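Local coordinates for protein putative adhesin (Parabacteroides distasonis, PDB 3LJY) that is of unknown function but, as a predicted lipoprotein with a putative adhesin head domain, probably takes part in adhesion at the bacterial cell surface, at residues L192-K195 with L201-V204; A212-V215 with N219-Y222; D150-D155 with F185-P190. All coordinates share one frame; numbering follows the deposited sequence.

The three contacts lie in one repetitive beta region, on the same side of the chain's centre. Interactions 1 and 2 join strands of opposing faces across the interior, and interaction 3 joins strand 151-156 to the cornering segment 185-190. Along the chain the order is interaction 3, then 1, then 2. The centres of interactions 1 and 2 are about 6 Å apart, those of 1 and 3 about 9 Å, and those of 2 and 3 about 15 Å. Strands 192-196 and 209-215 are parallel neighbours in one face, as are 201-206 and 219-223 in the other. Neighbouring turns thus make similar apolar contacts, consistent with a hydrophobic core that runs along the solenoid.

Interaction 1 (L192-K195 with L201-V204); sequences LSCK and LAEV
Ala202, the first residue of 201-204 to touch 192-195, meets Cys194: its CB lies 3.4 Å from Cys194 SG. Their CA atoms are 7.7 Å apart, the nearest such pair, and the strand axes approach to 8.8 Å with 166° between their N-to-C directions. No hydrogen bond joins the segments; these antiparallel strands meet through side chains. The CB of Glu203 points away from 192-195, and Glu203 OE1 is hydrogen-bonded to His183 ND1. Val204 points inward again and makes two contacts. Its CG1 also meets the sulfur, 4.0 Å from Cys194 SG, while Leu192 CD2 comes against the branch point, 3.5 Å from Val204 CB and 3.7 Å from Val204 CG2. Leu192 has CG anti to the backbone N (chi1 -176°) and CD2 anti to CA, two torsions that carry this methyl across to the valine, and the two side chains cross obliquely. All four touching residues are buried, and Tyr174 of strand 172-176 packs on Leu192, Cys194 and Val204. Small and branched apolar groups meeting between opposed faces of parallel strands from successive turns are typical of a right-handed beta-helix core, consistent with the pectate-lyase-like clan of this domain.

Interaction 2 (A212-V215 with N219-Y222); sequences ANVV and NIRY
Ile220 reaches across from 219-222 to both Ala212 and Val214, its CD1 methyl carrying most of the contact. This is the interior of a beta-solenoid turn, consistent with the pectate-lyase-like clan of the domain: the strand axes approach to 7.8 Å with 157° between their N-to-C directions, and no hydrogen bond links them. Each pairs with strands of its own face, 209-215 with 192-196 and 227-233, 219-223 with 201-206 and 237-240. Ile220 CD1 lies 3.8 Å from Val214 CG2 and 3.9 Å from Ala212 CB, so the end of one side chain serves two inward-pointing residues of the other strand. The isoleucine and Val214 slide past each other in opposite directions, and CG1 of Ile220 also lies 3.9 Å from Val214 CG2. Ile220 has CG1 anti to the carbonyl carbon (chi1 -57°) and an extended second torsion (chi2 177°), which together send CD1 into the interior. Between the two partners, the CB of Asn213 points away from 219-222; Asn213 O nevertheless comes within 4.0 Å of Ile220 CD1. Val238 of strand 237-240 covers Ala212 and Val214 from the next turn, while Cys194 and Val196 touch Ile220 from the preceding one. On the outer side of 219-222, Arg221 folds back along its own strand and forms a salt bridge with Glu239. Its NH1 donates to Ile220 O at 3.1 Å, with the carbonyl oxygen close to the guanidinium plane but NH1 well above the carbonyl plane.

Interaction 3 (D150-D155 with F185-P190); sequences DKIECD and FGLAVP
The backbones approach most closely at Ile152 and Val189, whose CA atoms are 8.8 Å apart, and the absence of any hydrogen bond between strand 151-155 and the cornering segment 185-190 leaves the contact to side chains. Ile152 carries all of it on its own side through one methyl: CG2 lies 4.1 Å from Leu187 CD2 and 4.3 Å from Val189 CG2. In Leu187, CG is anti to the backbone N (chi1 -173°) and CD2 anti to CA, so the extended chain brings CD2 against the isoleucine, and the two side chains cross at a slant. The separations describe loose van der Waals contact, in keeping with only 88 Å² buried over both segments. Along 150-155 the flanking Lys151 and Glu153 are joined by a salt bridge, Lys151 NZ to Glu153 OE2 at 3.1 Å, with the lysine on the anti side of that oxygen, 24° out of the carboxylate plane. Both charges have further partners in adjacent turns, Asp173 for Lys151 and Lys131 for Glu153. Strand 151-156 lies between 131-136 and 172-176 in a parallel face; Tyr174 of the latter also touches Leu187 and Val189, while Ala169 of strand 167-169, in the short parallel sheet that includes 147-149, packs on Ile152 and Val189.

Interaction 1 (L192-K195 with L201-V204)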
ATOM      1  N   LEU A 192      -1.051 -19.231  -9.202  1.00 43.38           N
ATOM      2  CA  LEU A 192      -1.904 -18.073  -8.901  1.00 43.49           C
ATOM      3  C   LEU A 192      -3.321 -18.508  -8.644  1.00 42.70           C
ATOM      4  O   LEU A 192      -3.844 -19.296  -9.376  1.00 42.94           O
ATOM      5  CB  LEU A 192      -1.840 -17.007 -10.037  1.00 43.23           C
ATOM      6  CG  LEU A 192      -2.606 -15.694  -9.807  1.00 42.22           C
ATOM      7  CD1 LEU A 192      -2.101 -15.014  -8.550  1.00 35.44           C
ATOM      8  CD2 LEU A 192      -2.565 -14.778 -11.024  1.00 40.79           C
ATOM      9  N   SER A 193      -3.923 -18.012  -7.570  1.00 44.20           N
ATOM     10  CA  SER A 193      -5.370 -18.101  -7.410  1.00 46.99           C
ATOM     11  C   SER A 193      -5.964 -16.700  -7.295  1.00 46.71           C
ATOM     12  O   SER A 193      -5.428 -15.807  -6.652  1.00 45.85           O
ATOM     13  CB  SER A 193      -5.783 -19.017  -6.242  1.00 48.40           C
ATOM     14  OG  SER A 193      -5.820 -18.306  -5.030  1.00 52.32           O
ATOM     15  N   CYS A 194      -7.098 -16.526  -7.945  1.00 47.96           N
ATOM     16  CA  CYS A 194      -7.684 -15.222  -8.142  1.00 48.35           C
ATOM     17  C   CYS A 194      -9.210 -15.351  -8.070  1.00 47.77           C
ATOM     18  O   CYS A 194      -9.792 -16.097  -8.859  1.00 46.91           O
ATOM     19  CB  CYS A 194      -7.193 -14.661  -9.490  1.00 47.97           C
ATOM     20  SG  CYS A 194      -7.805 -13.035  -9.921  1.00 49.66           S
ATOM     21  N   LYS A 195      -9.828 -14.671  -7.088  1.00 48.27           N
ATOM     22  CA  LYS A 195     -11.287 -14.740  -6.852  1.00 48.97           C
ATOM     23  C   LYS A 195     -11.876 -13.353  -6.996  1.00 48.62           C
ATOM     24  O   LYS A 195     -11.455 -12.446  -6.317  1.00 50.51           O
ATOM     25  CB  LYS A 195     -11.638 -15.259  -5.448  1.00 48.19           C
ATOM     26  CG  LYS A 195     -13.168 -15.248  -5.153  1.00 50.96           C
ATOM     27  CD  LYS A 195     -13.588 -16.195  -4.010  1.00 50.39           C
ATOM     28  CE  LYS A 195     -15.128 -16.275  -3.837  1.00 53.00           C
ATOM     29  N   LEU A 201     -12.443  -5.994 -11.656  1.00 47.95           N
ATOM     30  CA  LEU A 201     -11.602  -6.585 -12.712  1.00 46.81           C
ATOM     31  C   LEU A 201     -10.256  -6.982 -12.148  1.00 45.48           C
ATOM     32  O   LEU A 201      -9.637  -6.188 -11.479  1.00 45.12           O
ATOM     33  CB  LEU A 201     -11.349  -5.564 -13.845  1.00 46.82           C
ATOM     34  CG  LEU A 201     -10.283  -5.797 -14.943  1.00 47.62           C
ATOM     35  CD1 LEU A 201     -10.610  -6.986 -15.879  1.00 41.92           C
ATOM     36  CD2 LEU A 201     -10.086  -4.509 -15.791  1.00 44.80           C
ATOM     37  N   ALA A 202      -9.816  -8.220 -12.398  1.00 45.93           N
ATOM     38  CA  ALA A 202      -8.424  -8.633 -12.097  1.00 45.36           C
ATOM     39  C   ALA A 202      -7.726  -8.920 -13.408  1.00 45.50           C
ATOM     40  O   ALA A 202      -8.181  -9.774 -14.169  1.00 45.51           O
ATOM     41  CB  ALA A 202      -8.334  -9.869 -11.182  1.00 43.18           C
ATOM     42  N   GLU A 203      -6.662  -8.162 -13.664  1.00 46.01           N
ATOM     43  CA  GLU A 203      -5.696  -8.410 -14.748  1.00 46.00           C
ATOM     44  C   GLU A 203      -4.462  -9.062 -14.175  1.00 44.36           C
ATOM     45  O   GLU A 203      -3.770  -8.477 -13.342  1.00 44.71           O
ATOM     46  CB  GLU A 203      -5.276  -7.105 -15.405  1.00 46.13           C
ATOM     47  CG  GLU A 203      -6.401  -6.331 -16.016  1.00 48.10           C
ATOM     48  CD  GLU A 203      -5.943  -5.054 -16.698  1.00 49.75           C
ATOM     49  OE1 GLU A 203      -4.903  -4.414 -16.280  1.00 48.95           O
ATOM     50  OE2 GLU A 203      -6.667  -4.688 -17.668  1.00 54.22           O
ATOM     51  N   VAL A 204      -4.173 -10.268 -14.619  1.00 45.25           N
ATOM     52  CA  VAL A 204      -3.168 -11.116 -13.962  1.00 44.96           C
ATOM     53  C   VAL A 204      -2.237 -11.791 -14.977  1.00 46.07           C
ATOM     54  O   VAL A 204      -2.488 -11.800 -16.182  1.00 45.27           O
ATOM     55  CB  VAL A 204      -3.869 -12.171 -13.021  1.00 44.78           C
ATOM     56  CG1 VAL A 204      -4.917 -11.488 -12.131  1.00 43.20           C
ATOM     57  CG2 VAL A 204      -4.537 -13.318 -13.808  1.00 41.43           C
TER

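Interaction 2 (A212-V215 with N219-Y222)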
ATOM      1  N   ALA A 212      -9.078 -19.687 -11.213  1.00 45.18           N
ATOM      2  CA  ALA A 212      -9.906 -18.486 -11.423  1.00 45.78           C
ATOM      3  C   ALA A 212     -11.387 -18.684 -10.973  1.00 45.24           C
ATOM      4  O   ALA A 212     -12.065 -19.609 -11.406  1.00 46.67           O
ATOM      5  CB  ALA A 212      -9.863 -18.081 -12.917  1.00 45.30           C
ATOM      6  N   ASN A 213     -11.875 -17.798 -10.121  1.00 44.78           N
ATOM      7  CA  ASN A 213     -13.222 -17.885  -9.557  1.00 44.50           C
ATOM      8  C   ASN A 213     -13.956 -16.574  -9.735  1.00 43.89           C
ATOM      9  O   ASN A 213     -13.489 -15.523  -9.260  1.00 43.19           O
ATOM     10  CB  ASN A 213     -13.095 -18.058  -8.052  1.00 46.70           C
ATOM     11  CG  ASN A 213     -13.772 -19.232  -7.550  1.00 53.08           C
ATOM     12  OD1 ASN A 213     -14.999 -19.219  -7.306  1.00 62.71           O
ATOM     13  ND2 ASN A 213     -12.985 -20.306  -7.356  1.00 62.09           N
ATOM     14  N   VAL A 214     -15.098 -16.609 -10.402  1.00 42.93           N
ATOM     15  CA  VAL A 214     -15.923 -15.426 -10.522  1.00 41.97           C
ATOM     16  C   VAL A 214     -17.308 -15.756 -10.015  1.00 42.15           C
ATOM     17  O   VAL A 214     -17.861 -16.773 -10.374  1.00 39.86           O
ATOM     18  CB  VAL A 214     -15.907 -14.890 -11.982  1.00 40.73           C
ATOM     19  CG1 VAL A 214     -16.781 -13.650 -12.124  1.00 40.72           C
ATOM     20  CG2 VAL A 214     -14.507 -14.564 -12.396  1.00 40.33           C
ATOM     21  N   VAL A 215     -17.831 -14.915  -9.125  1.00 44.49           N
ATOM     22  CA  VAL A 215     -19.225 -14.996  -8.680  1.00 43.78           C
ATOM     23  C   VAL A 215     -19.844 -13.655  -8.982  1.00 43.96           C
ATOM     24  O   VAL A 215     -19.505 -12.668  -8.347  1.00 44.74           O
ATOM     25  CB  VAL A 215     -19.359 -15.248  -7.167  1.00 45.20           C
ATOM     26  CG1 VAL A 215     -20.865 -15.419  -6.798  1.00 40.67           C
ATOM     27  CG2 VAL A 215     -18.486 -16.454  -6.742  1.00 44.50           C
ATOM     28  N   ASN A 219     -14.837  -9.715 -13.680  1.00 45.13           N
ATOM     29  CA  ASN A 219     -14.044 -10.214 -14.819  1.00 44.93           C
ATOM     30  C   ASN A 219     -12.574 -10.469 -14.454  1.00 43.96           C
ATOM     31  O   ASN A 219     -12.004  -9.731 -13.673  1.00 43.72           O
ATOM     32  CB  ASN A 219     -14.009  -9.214 -15.989  1.00 44.14           C
ATOM     33  CG  ASN A 219     -15.347  -9.038 -16.662  1.00 45.84           C
ATOM     34  OD1 ASN A 219     -15.999  -8.032 -16.463  1.00 45.79           O
ATOM     35  ND2 ASN A 219     -15.766 -10.015 -17.470  1.00 48.23           N
ATOM     36  N   ILE A 220     -11.992 -11.519 -15.036  1.00 42.26           N
ATOM     37  CA  ILE A 220     -10.578 -11.836 -14.915  1.00 41.67           C
ATOM     38  C   ILE A 220      -9.957 -11.900 -16.322  1.00 43.61           C
ATOM     39  O   ILE A 220     -10.424 -12.608 -17.195  1.00 45.05           O
ATOM     40  CB  ILE A 220     -10.284 -13.161 -14.159  1.00 40.63           C
ATOM     41  CG1 ILE A 220     -10.903 -13.134 -12.746  1.00 41.11           C
ATOM     42  CG2 ILE A 220      -8.736 -13.400 -14.083  1.00 38.66           C
ATOM     43  CD1 ILE A 220     -10.741 -14.420 -11.915  1.00 37.98           C
ATOM     44  N   ARG A 221      -8.898 -11.145 -16.542  1.00 44.94           N
ATOM     45  CA  ARG A 221      -8.140 -11.229 -17.771  1.00 45.49           C
ATOM     46  C   ARG A 221      -6.740 -11.728 -17.421  1.00 45.99           C
ATOM     47  O   ARG A 221      -6.116 -11.226 -16.491  1.00 45.31           O
ATOM     48  CB  ARG A 221      -8.074  -9.862 -18.421  1.00 46.71           C
ATOM     49  CG  ARG A 221      -9.420  -9.320 -18.896  1.00 48.96           C
ATOM     50  CD  ARG A 221      -9.875 -10.104 -20.123  1.00 53.22           C
ATOM     51  NE  ARG A 221     -11.221  -9.794 -20.598  1.00 54.83           N
ATOM     52  CZ  ARG A 221     -12.359 -10.259 -20.069  1.00 56.41           C
ATOM     53  NH1 ARG A 221     -12.369 -11.047 -18.991  1.00 55.52           N
ATOM     54  NH2 ARG A 221     -13.505  -9.921 -20.632  1.00 54.92           N
ATOM     55  N   TYR A 222      -6.250 -12.744 -18.113  1.00 45.93           N
ATOM     56  CA  TYR A 222      -4.932 -13.272 -17.796  1.00 47.53           C
ATOM     57  C   TYR A 222      -4.044 -13.382 -19.005  1.00 49.01           C
ATOM     58  O   TYR A 222      -4.497 -13.666 -20.100  1.00 48.80           O
ATOM     59  CB  TYR A 222      -5.004 -14.625 -17.095  1.00 47.65           C
ATOM     60  CG  TYR A 222      -5.596 -15.764 -17.934  1.00 49.69           C
ATOM     61  CD1 TYR A 222      -4.779 -16.593 -18.727  1.00 48.67           C
ATOM     62  CD2 TYR A 222      -6.962 -16.025 -17.916  1.00 47.24           C
ATOM     63  CE1 TYR A 222      -5.323 -17.645 -19.470  1.00 48.78           C
ATOM     64  CE2 TYR A 222      -7.506 -17.076 -18.660  1.00 48.75           C
ATOM     65  CZ  TYR A 222      -6.679 -17.878 -19.426  1.00 48.41           C
ATOM     66  OH  TYR A 222      -7.227 -18.905 -20.152  1.00 51.38           O
TER

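Interaction 3 (D150-D155 with F185-P190)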
ATOM      1  N   ASP A 150       8.328 -14.428  -2.614  1.00 44.76           N
ATOM      2  CA  ASP A 150       7.886 -15.810  -2.538  1.00 45.62           C
ATOM      3  C   ASP A 150       6.360 -15.868  -2.654  1.00 45.39           C
ATOM      4  O   ASP A 150       5.809 -16.724  -3.352  1.00 44.70           O
ATOM      5  CB  ASP A 150       8.398 -16.463  -1.237  1.00 46.07           C
ATOM      6  CG  ASP A 150       9.922 -16.672  -1.245  1.00 52.23           C
ATOM      7  OD1 ASP A 150      10.399 -17.210  -2.265  1.00 58.33           O
ATOM      8  OD2 ASP A 150      10.650 -16.323  -0.264  1.00 54.10           O
ATOM      9  N   LYS A 151       5.684 -14.945  -1.971  1.00 46.46           N
ATOM     10  CA  LYS A 151       4.223 -14.914  -1.894  1.00 46.14           C
ATOM     11  C   LYS A 151       3.698 -13.503  -1.976  1.00 45.64           C
ATOM     12  O   LYS A 151       4.239 -12.586  -1.353  1.00 45.65           O
ATOM     13  CB  LYS A 151       3.760 -15.564  -0.589  1.00 47.14           C
ATOM     14  CG  LYS A 151       2.242 -15.585  -0.327  1.00 51.35           C
ATOM     15  CD  LYS A 151       1.416 -16.246  -1.454  1.00 50.76           C
ATOM     16  CE  LYS A 151       0.241 -17.052  -0.928  1.00 52.66           C
ATOM     17  NZ  LYS A 151      -0.833 -16.197  -0.398  1.00 56.53           N
ATOM     18  N   ILE A 152       2.665 -13.330  -2.806  1.00 46.05           N
ATOM     19  CA  ILE A 152       1.891 -12.084  -2.932  1.00 44.83           C
ATOM     20  C   ILE A 152       0.440 -12.368  -2.528  1.00 44.91           C
ATOM     21  O   ILE A 152      -0.159 -13.363  -2.949  1.00 42.67           O
ATOM     22  CB  ILE A 152       1.936 -11.498  -4.380  1.00 46.29           C
ATOM     23  CG1 ILE A 152       0.987 -10.266  -4.541  1.00 47.80           C
ATOM     24  CG2 ILE A 152       1.596 -12.558  -5.414  1.00 44.61           C
ATOM     25  CD1 ILE A 152       1.424  -9.014  -3.742  1.00 41.61           C
ATOM     26  N   GLU A 153      -0.080 -11.537  -1.638  1.00 45.74           N
ATOM     27  CA  GLU A 153      -1.489 -11.531  -1.281  1.00 47.48           C
ATOM     28  C   GLU A 153      -2.082 -10.147  -1.527  1.00 46.91           C
ATOM     29  O   GLU A 153      -1.518  -9.161  -1.060  1.00 47.07           O
ATOM     30  CB  GLU A 153      -1.651 -11.884   0.177  1.00 48.51           C
ATOM     31  CG  GLU A 153      -1.514 -13.341   0.424  1.00 54.76           C
ATOM     32  CD  GLU A 153      -1.799 -13.726   1.860  1.00 60.58           C
ATOM     33  OE1 GLU A 153      -2.574 -12.983   2.535  1.00 67.27           O
ATOM     34  OE2 GLU A 153      -1.241 -14.781   2.302  1.00 65.53           O
ATOM     35  N   CYS A 154      -3.156 -10.094  -2.311  1.00 47.81           N
ATOM     36  CA  CYS A 154      -3.885  -8.868  -2.624  1.00 50.07           C
ATOM     37  C   CYS A 154      -5.356  -8.975  -2.334  1.00 50.18           C
ATOM     38  O   CYS A 154      -6.030  -9.818  -2.899  1.00 49.95           O
ATOM     39  CB  CYS A 154      -3.846  -8.586  -4.099  1.00 52.32           C
ATOM     40  SG  CYS A 154      -2.353  -7.937  -4.608  1.00 53.26           S
ATOM     41  N   ASP A 155      -5.863  -8.049  -1.538  1.00 50.14           N
ATOM     42  CA  ASP A 155      -7.256  -8.018  -1.160  1.00 49.98           C
ATOM     43  C   ASP A 155      -7.869  -6.683  -1.446  1.00 49.23           C
ATOM     44  O   ASP A 155      -7.502  -5.729  -0.807  1.00 49.45           O
ATOM     45  CB  ASP A 155      -7.347  -8.200   0.351  1.00 52.25           C
ATOM     46  CG  ASP A 155      -7.914  -9.488   0.719  1.00 58.50           C
ATOM     47  OD1 ASP A 155      -7.223 -10.490   0.412  1.00 65.14           O
ATOM     48  OD2 ASP A 155      -9.078  -9.491   1.245  1.00 66.43           O
ATOM     49  N   PHE A 185      -0.828  -7.438 -14.633  1.00 45.14           N
ATOM     50  CA  PHE A 185      -0.355  -8.070 -15.862  1.00 45.24           C
ATOM     51  C   PHE A 185       1.174  -8.273 -15.859  1.00 46.26           C
ATOM     52  O   PHE A 185       1.672  -9.252 -16.420  1.00 47.03           O
ATOM     53  CB  PHE A 185      -0.711  -7.235 -17.112  1.00 44.71           C
ATOM     54  CG  PHE A 185      -2.061  -7.529 -17.710  1.00 46.28           C
ATOM     55  CD1 PHE A 185      -2.601  -8.811 -17.709  1.00 47.01           C
ATOM     56  CD2 PHE A 185      -2.786  -6.516 -18.327  1.00 46.37           C
ATOM     57  CE1 PHE A 185      -3.851  -9.060 -18.273  1.00 46.21           C
ATOM     58  CE2 PHE A 185      -4.030  -6.773 -18.895  1.00 44.39           C
ATOM     59  CZ  PHE A 185      -4.554  -8.047 -18.870  1.00 44.24           C
ATOM     60  N   GLY A 186       1.904  -7.322 -15.269  1.00 46.73           N
ATOM     61  CA  GLY A 186       3.362  -7.352 -15.241  1.00 46.70           C
ATOM     62  C   GLY A 186       4.003  -8.183 -14.127  1.00 47.79           C
ATOM     63  O   GLY A 186       5.230  -8.415 -14.129  1.00 48.35           O
ATOM     64  N   LEU A 187       3.210  -8.632 -13.160  1.00 47.39           N
ATOM     65  CA  LEU A 187       3.703  -9.572 -12.149  1.00 46.44           C
ATOM     66  C   LEU A 187       3.467 -11.035 -12.563  1.00 46.63           C
ATOM     67  O   LEU A 187       2.341 -11.551 -12.545  1.00 47.37           O
ATOM     68  CB  LEU A 187       3.036  -9.306 -10.806  1.00 47.00           C
ATOM     69  CG  LEU A 187       3.538 -10.088  -9.583  1.00 46.03           C
ATOM     70  CD1 LEU A 187       4.911  -9.672  -9.229  1.00 41.98           C
ATOM     71  CD2 LEU A 187       2.596  -9.917  -8.425  1.00 41.36           C
ATOM     72  N   ALA A 188       4.567 -11.709 -12.873  1.00 46.07           N
ATOM     73  CA  ALA A 188       4.582 -13.096 -13.285  1.00 45.19           C
ATOM     74  C   ALA A 188       4.449 -13.972 -12.065  1.00 45.22           C
ATOM     75  O   ALA A 188       5.308 -13.956 -11.199  1.00 45.25           O
ATOM     76  CB  ALA A 188       5.916 -13.377 -14.015  1.00 44.47           C
ATOM     77  N   VAL A 189       3.368 -14.752 -11.993  1.00 47.41           N
ATOM     78  CA  VAL A 189       3.140 -15.671 -10.864  1.00 45.58           C
ATOM     79  C   VAL A 189       2.940 -17.082 -11.342  1.00 45.44           C
ATOM     80  O   VAL A 189       1.951 -17.366 -11.975  1.00 48.07           O
ATOM     81  CB  VAL A 189       1.900 -15.250 -10.051  1.00 45.62           C
ATOM     82  CG1 VAL A 189       1.672 -16.260  -8.889  1.00 44.44           C
ATOM     83  CG2 VAL A 189       2.029 -13.795  -9.555  1.00 39.31           C
ATOM     84  N   PRO A 190       3.863 -18.000 -11.035  1.00 45.71           N
ATOM     85  CA  PRO A 190       3.619 -19.406 -11.424  1.00 44.32           C
ATOM     86  C   PRO A 190       2.343 -20.065 -10.868  1.00 45.24           C
ATOM     87  O   PRO A 190       1.596 -20.693 -11.617  1.00 45.83           O
ATOM     88  CB  PRO A 190       4.866 -20.121 -10.921  1.00 44.87           C
ATOM     89  CG  PRO A 190       5.954 -19.010 -10.882  1.00 42.71           C
ATOM     90  CD  PRO A 190       5.191 -17.822 -10.413  1.00 44.94           C
TER